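Local coordinates for secreted protein (Streptomyces lividans TK24, PDB 5LXZ) that binds copper as a metalloradical protein of the AA5 family and probably acts as a copper radical oxidase akin to galactose oxidase, at residues Glu350-Val355 with Tyr365-Gly370; Thr405-Ala410 with Gln425-Arg430; Leu436-Tyr441 with Ala452-Gly457. The protein carries 1 engineered substitution. One frame throughout, in Å; residues are numbered along the deposited sequence.

In the fold
Following the chain from the N terminus, contact 1 closes the hairpin formed by strands 353-356 and 364-368, contact 2 closes the run from 405-410 round to the loop 425-430, and contact 3 brings strand 438-442 against the loop 452-457. The three follow in series, neither nested nor crossed. Contact 1 belongs to one four-stranded propeller blade, while contacts 2 and 3 lie on the next one and its loops. The two blades touch directly, contact 1 meeting contact 2, and Met-366 CE packing 3.5 Å from Tyr-441 CZ of contact 3. Contacts 2 and 3 do not touch, their nearest atoms being about 6 Å apart.

Contact 1: residues Glu350-Val355 with Tyr365-Gly370; sequences ETANTV and YMVIGG
Thr-354 and Val-367 stand next to each other and point the same way, with Thr-354 OG1 4.1 Å from Val-367 CG2. OG1 is anti to the carbonyl carbon (chi1 -51°) and is hydrogen-bonded to Ser-312 OG. The other branch of Val-367, CG1, reaches Ala-352 CB at 4.0 Å. The opposite sheet face carries Asn-353, Val-355, Met-366 and Ile-368. There the CG2 branch of Val-355 meets the tip of Ile-368, CD1, at 4.4 Å, whereas the Met-366 chain bends at chi3 (-85°) and leads away. Main-chain hydrogen bonds fix this pairing: Asn-353 and Ile-368 exchange two, as do Val-355 and Met-366, the straightest running from Met-366 N to Val-355 O (2.8 Å, 170°). The result is an antiparallel hairpin of the first two strands of a beta-propeller blade. Its Thr-354 face looks to Ala-300 and Ala-314 near the preceding blade, and its Val-355 face to Ala-410 and Ile-412 of the next. Asn-353 OD1 accepts Thr-354 N on an in-plane lone pair at 2.8 Å, while its ND2 is hydrogen-bonded to Pro-408 O. Past the strands Gly-370 comes close, its CA 3.4 Å from Glu-350 O, with backbone angles that call for glycine. Thr-351 OG1 gives a 2.6 Å hydrogen bond to Glu-350 O from above the carbonyl plane, and the Thr-351 side chain lies about 9 Å from a bound copper ion.

Contact 2: residues Thr405-Ala410 with Gln425-Arg430; sequences TRYPQA and QDYRGR. With EDO (1,2-ethanediol), chain L; EDO (1,2-ethanediol), chain J.
The Tyr-407 ring has Arg-406 CB on one face, 3.3 Å above the plane and offset toward the rim; at its edge lie Asp-426 O and Arg-428 N. The Tyr-427 ring carries Arg-428 CG on one face, likewise offset, and its edge meets Arg-406 CZ. The guanidinium of Arg-406 has Tyr-427 CD1 over a face, and Arg-406 NE lies 3.6 Å from Tyr-427 N. The Arg-430 guanidinium is covered over its centre by Tyr-427 CB, 3.6 Å above the plane, and at its edge NE makes a salt bridge to Asp-426 OD2 (2.7 Å, 174°), meeting the carboxylate from above its plane. That of Arg-428 has O1 of a 1,2-ethanediol, probably from the crystallisation liquor, in plane at its edge, accepting a hydrogen bond from NH1 (3.1 Å).

One hydrogen bond joins the segments: Arg-428 N donates to Tyr-407 OH at 2.9 Å (157°). Two overlapping turns present this N-H. Arg-406, extended, ends on Gly-372 O and Ser-376 O. Arg-428 NH1 forms a salt bridge, and Tyr-427 OH a hydrogen bond, with Asp-216 OD2. The Arg-428 side chain lies about 8 Å from a bound copper ion; it also packs on Tyr-460, a copper ligand. Asp-426 is paired with Arg-430 and Lys-377, and Asp-216 with Arg-428, so both acids are probably ionised, while Tyr-407 OH, accepting from a backbone N-H, is probably the neutral phenol.

Contact 3: residues Leu436-Tyr441 with Ala452-Gly457; sequences LQARLY and ADPLVG
Van der Waals contact centres on Leu-436, which lies along the run from Pro-454 to Gly-457. Its chi1 (-80°) sets CG anti to the carbonyl carbon, and chi2 (65°) turns CD1 to Gly-457 CA at 3.7 Å and CD2 to Leu-455 O at 3.6 Å, equally near Pro-454 O. Leu-436 CB faces Pro-454 CG at 4.5 Å. The Pro-454 ring approaches the other segment by its CD corner, which sits 3.5 Å from Gln-437 N, over the peptide link that follows Leu-436. The same CD atom also meets Ala-438 CB, 4.0 Å away, and that methyl in turn lies 3.5 Å from Ala-452 O. This carbonyl is hydrogen-bonded to Trp-15 NE1, and the Trp-15 side chain is also touched by Pro-454 and Leu-455.

These residues mark a passage between blades of the beta propeller. Strand 438-442 is the third of its four-stranded blade, and 452-457 leads from the last strand of that blade toward 462-466 of the next. The N-terminal strand 14-18 supplies the outermost strand of that next blade, and Glu-497, on strand 496-500 of the same sheet, takes the backbone N-H groups of Leu-455 and Val-456.

Polar contact across the segments runs through a water, which accepts from Ala-438 N and donates to Asp-453 OD1 at 2.6 Å. The same OD1 forms a salt bridge with Arg-450, so OD1 has both the water and Arg-450 as partners. Leu-436 O lies close to that carboxylate without bonding to it, since both are acceptors. Within 436-441, Arg-439 grips Gln-437 OE1 end-on with NH1 and NH2, each at 2.9 Å. NH1 uses an in-plane lone pair, whereas NH2 comes from above the amide plane; the amide's NE2 is hydrogen-bonded to Glu-402 OE1.

Contact 1: residues Glu350-Val355 with Tyr365-Gly370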
# COMPACT_ATOMS: atom_id res chain seq x y z
N GLU A 350 -2.96 -8.37 7.52
CA GLU A 350 -2.06 -7.23 7.57
C GLU A 350 -0.79 -7.54 6.83
O GLU A 350 -0.20 -8.61 7.00
CB GLU A 350 -1.72 -6.87 9.02
CG GLU A 350 -2.91 -6.24 9.76
CD GLU A 350 -2.58 -5.59 11.10
OE1 GLU A 350 -1.37 -5.40 11.42
OE2 GLU A 350 -3.55 -5.23 11.82
N THR A 351 -0.33 -6.61 5.99
CA THR A 351 0.93 -6.77 5.24
C THR A 351 0.85 -7.81 4.11
O THR A 351 1.88 -8.22 3.57
CB THR A 351 2.18 -6.94 6.14
OG1 THR A 351 2.32 -8.30 6.62
CG2 THR A 351 2.14 -5.99 7.29
N ALA A 352 -0.35 -8.26 3.75
CA ALA A 352 -0.57 -9.06 2.57
C ALA A 352 -0.57 -8.20 1.32
O ALA A 352 -0.89 -7.00 1.40
CB ALA A 352 -1.89 -9.77 2.69
N ASN A 353 -0.26 -8.78 0.18
CA ASN A 353 -0.40 -8.08 -1.07
C ASN A 353 -1.71 -8.49 -1.72
O ASN A 353 -2.27 -9.56 -1.41
CB ASN A 353 0.84 -8.29 -1.96
CG ASN A 353 1.14 -7.10 -2.83
OD1 ASN A 353 0.20 -6.51 -3.40
ND2 ASN A 353 2.37 -6.69 -2.91
N THR A 354 -2.19 -7.66 -2.65
CA THR A 354 -3.40 -7.91 -3.39
C THR A 354 -3.14 -7.55 -4.84
O THR A 354 -2.59 -6.47 -5.09
CB THR A 354 -4.55 -7.02 -2.93
OG1 THR A 354 -4.70 -7.10 -1.50
CG2 THR A 354 -5.84 -7.42 -3.60
N VAL A 355 -3.58 -8.40 -5.75
CA VAL A 355 -3.47 -8.16 -7.19
C VAL A 355 -4.77 -8.47 -7.86
O VAL A 355 -5.37 -9.53 -7.58
CB VAL A 355 -2.35 -9.05 -7.80
CG1 VAL A 355 -2.24 -8.86 -9.28
CG2 VAL A 355 -1.00 -8.71 -7.19
N TYR A 365 -9.32 -11.61 -8.02
CA TYR A 365 -8.39 -10.91 -7.12
C TYR A 365 -7.65 -11.91 -6.29
O TYR A 365 -8.28 -12.85 -5.81
CB TYR A 365 -9.16 -9.96 -6.21
CG TYR A 365 -9.74 -8.78 -6.88
CD1 TYR A 365 -10.95 -8.85 -7.54
CD2 TYR A 365 -9.05 -7.59 -6.92
CE1 TYR A 365 -11.48 -7.74 -8.18
CE2 TYR A 365 -9.57 -6.50 -7.59
CZ TYR A 365 -10.76 -6.57 -8.20
OH TYR A 365 -11.30 -5.46 -8.85
N MET A 366 -6.36 -11.74 -6.12
CA MET A 366 -5.54 -12.63 -5.31
C MET A 366 -4.92 -11.86 -4.17
O MET A 366 -4.34 -10.79 -4.36
CB MET A 366 -4.48 -13.27 -6.16
CG MET A 366 -3.57 -14.18 -5.35
SD MET A 366 -2.11 -14.76 -6.26
CE MET A 366 -2.92 -16.09 -6.99
N VAL A 367 -5.08 -12.40 -2.96
CA VAL A 367 -4.46 -11.92 -1.74
C VAL A 367 -3.33 -12.89 -1.36
O VAL A 367 -3.53 -14.11 -1.42
CB VAL A 367 -5.50 -11.79 -0.62
CG1 VAL A 367 -4.83 -11.47 0.67
CG2 VAL A 367 -6.56 -10.75 -0.95
N ILE A 368 -2.17 -12.34 -1.10
CA ILE A 368 -0.95 -13.11 -1.00
C ILE A 368 -0.28 -12.85 0.34
O ILE A 368 0.05 -11.72 0.67
CB ILE A 368 0.05 -12.70 -2.11
CG1 ILE A 368 -0.59 -12.73 -3.47
CG2 ILE A 368 1.30 -13.56 -2.08
CD1 ILE A 368 0.15 -11.99 -4.55
N GLY A 369 -0.03 -13.90 1.10
CA GLY A 369 0.73 -13.82 2.31
C GLY A 369 0.02 -12.99 3.39
O GLY A 369 -1.21 -12.99 3.44
N GLY A 370 0.81 -12.27 4.18
CA GLY A 370 0.31 -11.52 5.29
C GLY A 370 0.76 -12.04 6.62
O GLY A 370 1.41 -13.08 6.72

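Contact 2: residues Thr405-Ala410 with Gln425-Arg430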
# COMPACT_ATOMS: atom_id res chain seq x y z
N THR A 405 4.72 -15.58 4.77
CA THR A 405 5.37 -14.42 4.13
C THR A 405 4.59 -13.14 4.36
O THR A 405 3.53 -12.99 3.73
CB THR A 405 5.49 -14.66 2.61
OG1 THR A 405 6.17 -15.91 2.36
CG2 THR A 405 6.28 -13.56 1.94
N ARG A 406 5.11 -12.25 5.21
CA ARG A 406 4.66 -10.86 5.24
C ARG A 406 5.31 -10.07 4.11
O ARG A 406 6.44 -10.33 3.71
CB ARG A 406 5.08 -10.17 6.54
CG ARG A 406 4.39 -10.61 7.80
CD ARG A 406 4.97 -9.85 8.94
NE ARG A 406 4.27 -10.05 10.19
CZ ARG A 406 3.19 -9.37 10.59
NH1 ARG A 406 2.57 -8.50 9.79
NH2 ARG A 406 2.69 -9.56 11.80
N TYR A 407 4.63 -9.02 3.64
CA TYR A 407 5.22 -8.05 2.73
C TYR A 407 5.61 -8.57 1.33
O TYR A 407 6.51 -8.00 0.73
CB TYR A 407 6.44 -7.31 3.31
CG TYR A 407 6.40 -7.02 4.77
CD1 TYR A 407 5.64 -5.97 5.30
CD2 TYR A 407 7.20 -7.73 5.63
CE1 TYR A 407 5.63 -5.71 6.66
CE2 TYR A 407 7.17 -7.46 6.98
CZ TYR A 407 6.43 -6.41 7.48
OH TYR A 407 6.45 -6.15 8.86
N PRO A 408 5.00 -9.64 0.81
CA PRO A 408 5.47 -10.06 -0.52
C PRO A 408 5.23 -8.97 -1.54
O PRO A 408 4.17 -8.29 -1.52
CB PRO A 408 4.59 -11.27 -0.85
CG PRO A 408 3.34 -10.99 -0.08
CD PRO A 408 3.78 -10.33 1.21
N GLN A 409 6.23 -8.76 -2.40
CA GLN A 409 6.05 -7.90 -3.58
C GLN A 409 5.29 -8.68 -4.64
O GLN A 409 5.45 -9.90 -4.75
CB GLN A 409 7.39 -7.45 -4.12
CG GLN A 409 8.17 -6.52 -3.20
CD GLN A 409 9.17 -7.23 -2.29
OE1 GLN A 409 10.17 -7.77 -2.76
NE2 GLN A 409 8.91 -7.24 -0.99
N ALA A 410 4.43 -8.02 -5.42
CA ALA A 410 3.63 -8.67 -6.42
C ALA A 410 3.34 -7.74 -7.57
O ALA A 410 2.72 -6.69 -7.36
CB ALA A 410 2.36 -9.25 -5.84
N GLN A 425 9.48 -13.79 6.88
CA GLN A 425 8.66 -14.72 7.61
C GLN A 425 8.07 -14.12 8.89
O GLN A 425 7.07 -14.63 9.40
CB GLN A 425 9.47 -15.97 7.95
CG GLN A 425 8.67 -17.15 8.43
CD GLN A 425 9.43 -18.51 8.36
OE1 GLN A 425 10.52 -18.61 7.84
NE2 GLN A 425 8.80 -19.54 8.84
N ASP A 426 8.70 -13.05 9.39
CA ASP A 426 8.24 -12.39 10.60
C ASP A 426 8.22 -10.89 10.44
O ASP A 426 8.73 -10.33 9.45
CB ASP A 426 9.17 -12.84 11.75
CG ASP A 426 8.52 -12.76 13.12
OD1 ASP A 426 7.38 -12.25 13.32
OD2 ASP A 426 9.25 -13.12 14.09
N TYR A 427 7.65 -10.23 11.43
CA TYR A 427 7.49 -8.78 11.50
C TYR A 427 8.78 -8.04 11.23
O TYR A 427 9.77 -8.28 11.89
CB TYR A 427 6.91 -8.42 12.87
CG TYR A 427 6.73 -6.95 13.10
CD1 TYR A 427 5.61 -6.27 12.62
CD2 TYR A 427 7.68 -6.23 13.82
CE1 TYR A 427 5.43 -4.92 12.85
CE2 TYR A 427 7.54 -4.87 14.05
CZ TYR A 427 6.43 -4.21 13.53
OH TYR A 427 6.27 -2.89 13.76
N ARG A 428 8.78 -7.16 10.24
CA ARG A 428 9.93 -6.34 9.91
C ARG A 428 11.23 -7.12 9.78
O ARG A 428 12.31 -6.64 10.18
CB ARG A 428 10.06 -5.16 10.85
CG ARG A 428 8.90 -4.18 10.74
CD ARG A 428 9.17 -2.91 11.49
NE ARG A 428 10.32 -2.21 10.95
CZ ARG A 428 10.76 -1.05 11.41
NH1 ARG A 428 10.20 -0.45 12.45
NH2 ARG A 428 11.81 -0.50 10.84
N GLY A 429 11.13 -8.32 9.22
CA GLY A 429 12.32 -9.12 9.01
C GLY A 429 13.02 -9.60 10.28
O GLY A 429 14.17 -10.00 10.18
N ARG A 430 12.37 -9.54 11.42
CA ARG A 430 13.11 -9.85 12.65
C ARG A 430 13.49 -11.34 12.63
O ARG A 430 12.84 -12.19 12.00
CB ARG A 430 12.32 -9.48 13.89
CG ARG A 430 11.17 -10.41 14.17
CD ARG A 430 10.32 -9.95 15.33
NE ARG A 430 9.08 -10.70 15.34
CZ ARG A 430 7.93 -10.29 15.85
NH1 ARG A 430 7.85 -9.13 16.45
NH2 ARG A 430 6.86 -11.05 15.73
C1 EDO L . 13.09 1.66 12.98
O1 EDO L . 11.78 2.23 12.90
C2 EDO L . 13.94 1.79 11.73
O2 EDO L . 15.05 0.85 11.82
C1 EDO J . 8.82 -5.84 17.93
O1 EDO J . 7.68 -6.69 18.21
C2 EDO J . 9.99 -6.50 18.65
O2 EDO J . 10.33 -7.66 17.94

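Contact 3: residues Leu436-Tyr441 with Ala452-Gly457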
# COMPACT_ATOMS: atom_id res chain seq x y z
N LEU A 436 14.42 -14.87 0.52
CA LEU A 436 15.01 -14.52 -0.78
C LEU A 436 14.55 -15.57 -1.81
O LEU A 436 15.30 -16.42 -2.30
CB LEU A 436 16.54 -14.30 -0.72
CG LEU A 436 16.97 -12.92 -0.19
CD1 LEU A 436 16.57 -12.69 1.26
CD2 LEU A 436 18.47 -12.68 -0.31
N GLN A 437 13.26 -15.49 -2.14
CA GLN A 437 12.61 -16.37 -3.10
C GLN A 437 11.71 -15.56 -3.98
O GLN A 437 11.11 -14.57 -3.51
CB GLN A 437 11.75 -17.44 -2.46
CG GLN A 437 12.52 -18.37 -1.56
CD GLN A 437 11.65 -19.43 -0.93
OE1 GLN A 437 10.43 -19.45 -1.08
NE2 GLN A 437 12.30 -20.31 -0.16
N ALA A 438 11.65 -15.92 -5.24
CA ALA A 438 10.73 -15.34 -6.20
C ALA A 438 10.02 -16.42 -6.98
O ALA A 438 10.63 -17.46 -7.29
CB ALA A 438 11.45 -14.40 -7.16
N ARG A 439 8.79 -16.15 -7.38
CA ARG A 439 7.97 -17.04 -8.12
C ARG A 439 7.20 -16.28 -9.17
O ARG A 439 6.87 -15.10 -9.00
CB ARG A 439 6.94 -17.72 -7.22
CG ARG A 439 7.54 -18.66 -6.21
CD ARG A 439 6.54 -18.94 -5.11
NE ARG A 439 7.05 -19.98 -4.21
CZ ARG A 439 7.99 -19.79 -3.29
NH1 ARG A 439 8.51 -18.60 -3.05
NH2 ARG A 439 8.45 -20.85 -2.58
N LEU A 440 6.88 -16.98 -10.24
CA LEU A 440 5.86 -16.55 -11.17
C LEU A 440 4.58 -17.30 -10.93
O LEU A 440 4.57 -18.55 -10.92
CB LEU A 440 6.32 -16.73 -12.62
CG LEU A 440 7.49 -15.91 -13.10
CD1 LEU A 440 7.93 -16.40 -14.47
CD2 LEU A 440 7.21 -14.41 -13.13
N TYR A 441 3.48 -16.58 -10.71
CA TYR A 441 2.15 -17.17 -10.67
C TYR A 441 1.60 -17.16 -12.08
O TYR A 441 1.69 -16.15 -12.79
CB TYR A 441 1.22 -16.35 -9.77
CG TYR A 441 -0.18 -16.86 -9.81
CD1 TYR A 441 -0.52 -18.11 -9.27
CD2 TYR A 441 -1.18 -16.15 -10.45
CE1 TYR A 441 -1.81 -18.60 -9.38
CE2 TYR A 441 -2.47 -16.61 -10.51
CZ TYR A 441 -2.79 -17.85 -9.98
OH TYR A 441 -4.08 -18.31 -10.09
N ALA A 452 14.52 -17.20 -10.33
CA ALA A 452 15.79 -16.86 -9.67
C ALA A 452 15.53 -16.16 -8.35
O ALA A 452 14.59 -15.34 -8.25
CB ALA A 452 16.61 -15.97 -10.56
N ASP A 453 16.34 -16.46 -7.35
CA ASP A 453 16.26 -15.80 -6.04
C ASP A 453 16.65 -14.33 -6.14
O ASP A 453 17.69 -14.00 -6.72
CB ASP A 453 17.18 -16.42 -5.00
CG ASP A 453 16.87 -17.84 -4.68
OD1 ASP A 453 15.82 -18.42 -4.99
OD2 ASP A 453 17.78 -18.41 -4.02
N PRO A 454 15.87 -13.43 -5.54
CA PRO A 454 16.38 -12.08 -5.40
C PRO A 454 17.67 -12.00 -4.63
O PRO A 454 17.97 -12.90 -3.82
CB PRO A 454 15.27 -11.34 -4.61
CG PRO A 454 14.34 -12.37 -4.10
CD PRO A 454 14.64 -13.70 -4.77
N LEU A 455 18.42 -10.94 -4.87
CA LEU A 455 19.70 -10.76 -4.20
C LEU A 455 19.60 -10.03 -2.90
O LEU A 455 20.45 -10.19 -2.03
CB LEU A 455 20.65 -9.99 -5.12
CG LEU A 455 20.89 -10.62 -6.49
CD1 LEU A 455 21.82 -9.77 -7.34
CD2 LEU A 455 21.40 -12.06 -6.42
N VAL A 456 18.60 -9.17 -2.78
CA VAL A 456 18.44 -8.32 -1.62
C VAL A 456 17.11 -8.67 -0.94
O VAL A 456 16.08 -8.75 -1.61
CB VAL A 456 18.40 -6.84 -2.06
CG1 VAL A 456 18.13 -5.89 -0.90
CG2 VAL A 456 19.71 -6.47 -2.74
N GLY A 457 17.14 -8.79 0.38
CA GLY A 457 15.95 -9.03 1.17
C GLY A 457 15.07 -7.81 1.25
O GLY A 457 15.55 -6.69 1.38
O HOH W 1 13.46 -17.99 -5.97